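Local coordinates for protein Ala-tRNApro hydrolase ProX (Aeropyrum pernix, PDB 1WDV) that probably hydrolyses mischarged alanyl-tRNA(Pro), acting as a trans-editing aminoacyl-tRNA deacylase alongside prolyl-tRNA synthetase, at residues A33-T45 with I114-G126. Sequence-based numbering, arbitrary orientation.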
loop_
_atom_site.group_PDB
_atom_site.type_symbol
_atom_site.label_atom_id
_atom_site.label_comp_id
_atom_site.label_asym_id
_atom_site.label_seq_id
_atom_site.Cartn_x
_atom_site.Cartn_y
_atom_site.Cartn_z
ATOM N N ALA A 33 -2.630 -1.051 17.385
ATOM C CA ALA A 33 -2.537 -1.463 18.784
ATOM C C ALA A 33 -1.714 -2.727 18.964
ATOM O O ALA A 33 -0.871 -2.797 19.867
ATOM C CB ALA A 33 -3.925 -1.674 19.356
ATOM N N LEU A 34 -1.948 -3.721 18.116
ATOM C CA LEU A 34 -1.225 -4.989 18.240
ATOM C C LEU A 34 0.270 -4.872 17.978
ATOM O O LEU A 34 1.065 -5.642 18.532
ATOM C CB LEU A 34 -1.882 -6.054 17.351
ATOM C CG LEU A 34 -3.306 -6.362 17.851
ATOM C CD1 LEU A 34 -3.884 -7.560 17.147
ATOM C CD2 LEU A 34 -3.303 -6.626 19.346
ATOM N N LEU A 35 0.666 -3.899 17.162
ATOM C CA LEU A 35 2.072 -3.651 16.877
ATOM C C LEU A 35 2.684 -2.565 17.786
ATOM O O LEU A 35 3.896 -2.296 17.750
ATOM C CB LEU A 35 2.215 -3.246 15.416
ATOM C CG LEU A 35 2.037 -4.379 14.427
ATOM C CD1 LEU A 35 2.037 -3.775 13.031
ATOM C CD2 LEU A 35 3.173 -5.400 14.570
ATOM N N GLY A 36 1.837 -1.933 18.599
ATOM C CA GLY A 36 2.314 -0.905 19.510
ATOM C C GLY A 36 2.713 0.397 18.847
ATOM O O GLY A 36 3.565 1.140 19.359
ATOM N N VAL A 37 2.097 0.681 17.701
ATOM C CA VAL A 37 2.415 1.889 16.965
ATOM C C VAL A 37 1.169 2.718 16.783
ATOM O O VAL A 37 0.178 2.464 17.443
ATOM C CB VAL A 37 3.059 1.543 15.604
ATOM C CG1 VAL A 37 4.368 0.781 15.870
ATOM C CG2 VAL A 37 2.118 0.670 14.735
ATOM N N SER A 38 1.237 3.727 15.926
ATOM C CA SER A 38 0.071 4.589 15.688
ATOM C C SER A 38 -0.580 4.203 14.392
ATOM O O SER A 38 0.014 3.488 13.593
ATOM C CB SER A 38 0.489 6.051 15.587
ATOM O OG SER A 38 1.247 6.261 14.406
ATOM N N GLU A 39 -1.800 4.681 14.171
ATOM C CA GLU A 39 -2.473 4.357 12.925
ATOM C C GLU A 39 -1.731 4.900 11.717
ATOM O O GLU A 39 -1.785 4.306 10.632
ATOM C CB GLU A 39 -3.889 4.924 12.904
ATOM C CG GLU A 39 -4.846 4.107 13.758
ATOM C CD GLU A 39 -6.289 4.480 13.507
ATOM O OE1 GLU A 39 -6.572 5.119 12.471
ATOM O OE2 GLU A 39 -7.144 4.130 14.337
ATOM N N SER A 40 -1.040 6.022 11.895
ATOM C CA SER A 40 -0.304 6.616 10.786
ATOM C C SER A 40 0.847 5.720 10.333
ATOM O O SER A 40 1.371 5.902 9.235
ATOM C CB SER A 40 0.222 8.018 11.147
ATOM O OG SER A 40 1.304 7.959 12.068
ATOM N N GLU A 41 1.231 4.773 11.175
ATOM C CA GLU A 41 2.295 3.822 10.817
ATOM C C GLU A 41 1.787 2.543 10.174
ATOM O O GLU A 41 2.589 1.680 9.788
ATOM C CB GLU A 41 3.138 3.479 12.038
ATOM C CG GLU A 41 3.920 4.704 12.477
ATOM C CD GLU A 41 4.379 4.619 13.913
ATOM O OE1 GLU A 41 5.539 4.228 14.162
ATOM O OE2 GLU A 41 3.574 4.963 14.805
ATOM N N ILE A 42 0.462 2.386 10.106
ATOM C CA ILE A 42 -0.154 1.228 9.438
ATOM C C ILE A 42 -0.585 1.807 8.082
ATOM O O ILE A 42 -1.541 2.595 8.009
ATOM C CB ILE A 42 -1.415 0.740 10.158
ATOM C CG1 ILE A 42 -1.094 0.400 11.615
ATOM C CG2 ILE A 42 -1.994 -0.468 9.413
ATOM C CD1 ILE A 42 0.008 -0.717 11.842
ATOM N N VAL A 43 0.076 1.423 7.006
ATOM C CA VAL A 43 -0.275 2.030 5.732
ATOM C C VAL A 43 -1.150 1.145 4.879
ATOM O O VAL A 43 -1.018 -0.075 4.898
ATOM C CB VAL A 43 0.984 2.416 4.927
ATOM C CG1 VAL A 43 1.764 3.473 5.681
ATOM C CG2 VAL A 43 1.879 1.184 4.719
ATOM N N LYS A 44 -2.060 1.769 4.143
ATOM C CA LYS A 44 -2.913 0.973 3.279
ATOM C C LYS A 44 -2.547 1.226 1.833
ATOM O O LYS A 44 -2.182 2.339 1.479
ATOM C CB LYS A 44 -4.380 1.295 3.545
ATOM C CG LYS A 44 -4.696 2.745 3.717
ATOM C CD LYS A 44 -5.835 2.896 4.730
ATOM C CE LYS A 44 -6.342 4.330 4.847
ATOM N NZ LYS A 44 -7.626 4.383 5.620
ATOM N N THR A 45 -2.585 0.154 1.041
ATOM C CA THR A 45 -2.314 0.189 -0.393
ATOM C C THR A 45 -3.692 0.215 -1.013
ATOM O O THR A 45 -4.381 -0.803 -1.025
ATOM C CB THR A 45 -1.607 -1.100 -0.885
ATOM O OG1 THR A 45 -0.376 -1.287 -0.169
ATOM C CG2 THR A 45 -1.253 -0.989 -2.348
ATOM N N ILE A 114 3.713 12.299 3.137
ATOM C CA ILE A 114 3.701 12.406 4.599
ATOM C C ILE A 114 4.366 11.169 5.228
ATOM O O ILE A 114 4.824 11.212 6.373
ATOM C CB ILE A 114 2.247 12.608 5.145
ATOM C CG1 ILE A 114 2.292 13.004 6.619
ATOM C CG2 ILE A 114 1.451 11.351 5.014
ATOM C CD1 ILE A 114 0.977 13.553 7.122
ATOM N N LEU A 115 4.469 10.079 4.469
ATOM C CA LEU A 115 5.095 8.883 5.004
ATOM C C LEU A 115 6.619 8.880 4.910
ATOM O O LEU A 115 7.265 8.073 5.554
ATOM C CB LEU A 115 4.582 7.644 4.257
ATOM C CG LEU A 115 3.085 7.349 4.398
ATOM C CD1 LEU A 115 2.740 6.216 3.427
ATOM C CD2 LEU A 115 2.749 6.973 5.855
ATOM N N LEU A 116 7.202 9.795 4.139
ATOM C CA LEU A 116 8.638 9.736 3.930
ATOM C C LEU A 116 9.572 9.945 5.123
ATOM O O LEU A 116 10.678 9.380 5.154
ATOM C CB LEU A 116 9.002 10.660 2.766
ATOM C CG LEU A 116 8.480 10.087 1.441
ATOM C CD1 LEU A 116 8.765 11.087 0.343
ATOM C CD2 LEU A 116 9.176 8.753 1.145
ATOM N N SER A 117 9.139 10.724 6.114
ATOM C CA SER A 117 9.976 10.934 7.289
ATOM C C SER A 117 9.911 9.758 8.256
ATOM O O SER A 117 10.723 9.654 9.177
ATOM C CB SER A 117 9.554 12.201 8.036
ATOM O OG SER A 117 8.234 12.055 8.503
ATOM N N ARG A 118 8.954 8.852 8.048
ATOM C CA ARG A 118 8.839 7.697 8.943
ATOM C C ARG A 118 9.805 6.592 8.514
ATOM O O ARG A 118 9.801 6.166 7.355
ATOM C CB ARG A 118 7.390 7.168 8.961
ATOM C CG ARG A 118 7.142 6.124 10.065
ATOM C CD ARG A 118 6.941 6.772 11.434
ATOM N NE ARG A 118 5.620 7.388 11.546
ATOM C CZ ARG A 118 5.209 7.995 12.652
ATOM N NH1 ARG A 118 6.026 8.071 13.699
ATOM N NH2 ARG A 118 3.974 8.471 12.735
ATOM N N LYS A 119 10.651 6.131 9.429
ATOM C CA LYS A 119 11.614 5.108 9.042
ATOM C C LYS A 119 10.999 3.745 8.821
ATOM O O LYS A 119 11.462 2.994 7.964
ATOM C CB LYS A 119 12.730 4.999 10.088
ATOM C CG LYS A 119 13.494 6.314 10.218
ATOM C CD LYS A 119 14.935 6.120 10.663
ATOM C CE LYS A 119 15.773 7.346 10.285
ATOM N NZ LYS A 119 17.213 7.141 10.592
ATOM N N LYS A 120 9.951 3.436 9.574
ATOM C CA LYS A 120 9.331 2.125 9.478
ATOM C C LYS A 120 7.812 2.213 9.499
ATOM O O LYS A 120 7.217 2.933 10.317
ATOM C CB LYS A 120 9.827 1.271 10.649
ATOM C CG LYS A 120 9.231 -0.111 10.775
ATOM C CD LYS A 120 9.967 -0.880 11.883
ATOM C CE LYS A 120 11.473 -0.963 11.576
ATOM N NZ LYS A 120 12.280 -1.652 12.649
ATOM N N VAL A 121 7.182 1.517 8.561
ATOM C CA VAL A 121 5.714 1.472 8.512
ATOM C C VAL A 121 5.329 0.032 8.254
ATOM O O VAL A 121 6.193 -0.816 7.966
ATOM C CB VAL A 121 5.088 2.394 7.423
ATOM C CG1 VAL A 121 5.425 3.873 7.745
ATOM C CG2 VAL A 121 5.603 2.017 6.039
ATOM N N TYR A 122 4.036 -0.252 8.393
ATOM C CA TYR A 122 3.562 -1.626 8.233
ATOM C C TYR A 122 2.440 -1.656 7.226
ATOM O O TYR A 122 1.357 -1.093 7.475
ATOM C CB TYR A 122 3.064 -2.156 9.591
ATOM C CG TYR A 122 4.096 -2.073 10.675
ATOM C CD1 TYR A 122 4.242 -0.916 11.440
ATOM C CD2 TYR A 122 4.997 -3.116 10.871
ATOM C CE1 TYR A 122 5.272 -0.792 12.380
ATOM C CE2 TYR A 122 6.022 -3.009 11.793
ATOM C CZ TYR A 122 6.158 -1.850 12.539
ATOM O OH TYR A 122 7.198 -1.741 13.436
ATOM N N GLY A 123 2.703 -2.302 6.086
ATOM C CA GLY A 123 1.713 -2.366 5.024
ATOM C C GLY A 123 1.165 -3.764 4.782
ATOM O O GLY A 123 1.369 -4.670 5.599
ATOM N N GLY A 124 0.455 -3.939 3.673
ATOM C CA GLY A 124 -0.107 -5.252 3.383
ATOM C C GLY A 124 1.019 -6.222 3.080
ATOM O O GLY A 124 1.948 -5.902 2.337
ATOM N N GLY A 125 0.946 -7.423 3.651
ATOM C CA GLY A 125 2.005 -8.390 3.427
ATOM C C GLY A 125 1.716 -9.470 2.399
ATOM O O GLY A 125 2.528 -10.385 2.237
ATOM N N GLY A 126 0.582 -9.393 1.722
ATOM C CA GLY A 126 0.260 -10.409 0.723
ATOM C C GLY A 126 -0.792 -11.426 1.150
ATOM O O GLY A 126 -1.283 -12.211 0.323
HETATM O O HOH W 1 3.778 7.402 9.598
HETATM O O HOH W 2 7.468 2.924 12.900
HETATM O O HOH W 3 0.264 -1.201 2.428
HETATM O O HOH W 4 -1.142 -2.180 6.806
#
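Glu41 and Arg118 stack flat on one another, the carboxylate and guanidinium planes only 17° apart. Glu41 CG lies over one guanidinium face, 3.3 Å from Arg118 NE; with Glu41 OE1 well out of that plane, its long ion pair with Arg118 NH1 (3.9 Å) works through charge alone. Bends at chi2 (79°) and chi3 (75°) fold the arginine back over the glutamate, and Ser40 OG, at the guanidinium edge, takes a weak hydrogen bond from Arg118 NH2. Glu41 OE2 is gripped by Ser38 N and, through its anti lone pair, by Ser38 OG. With an alanine in place of Glu41, both Ser38 donors would probably lose their acceptor and the guanidinium its stacking partner and countercharge.

Beside this polar layer, Leu35 CD1 sits over the Tyr122 ring in a CH-pi contact, 3.9 Å from the centroid. Slim, branched Val43 packs CG1 on Leu115 CD2 and CG2 on Gly123 CA, where even a CB on Gly123 would crowd it. Tyr122 N to Glu41 O (2.8 Å) and Val43 N to Tyr122 O (2.9 Å) flank a single parallel bridge, Ile42 with Tyr122. Beyond it water links Val43 O to Tyr122 O and Gly124 N, so solvent replaces direct pairing between strands 43-50 and 121-124.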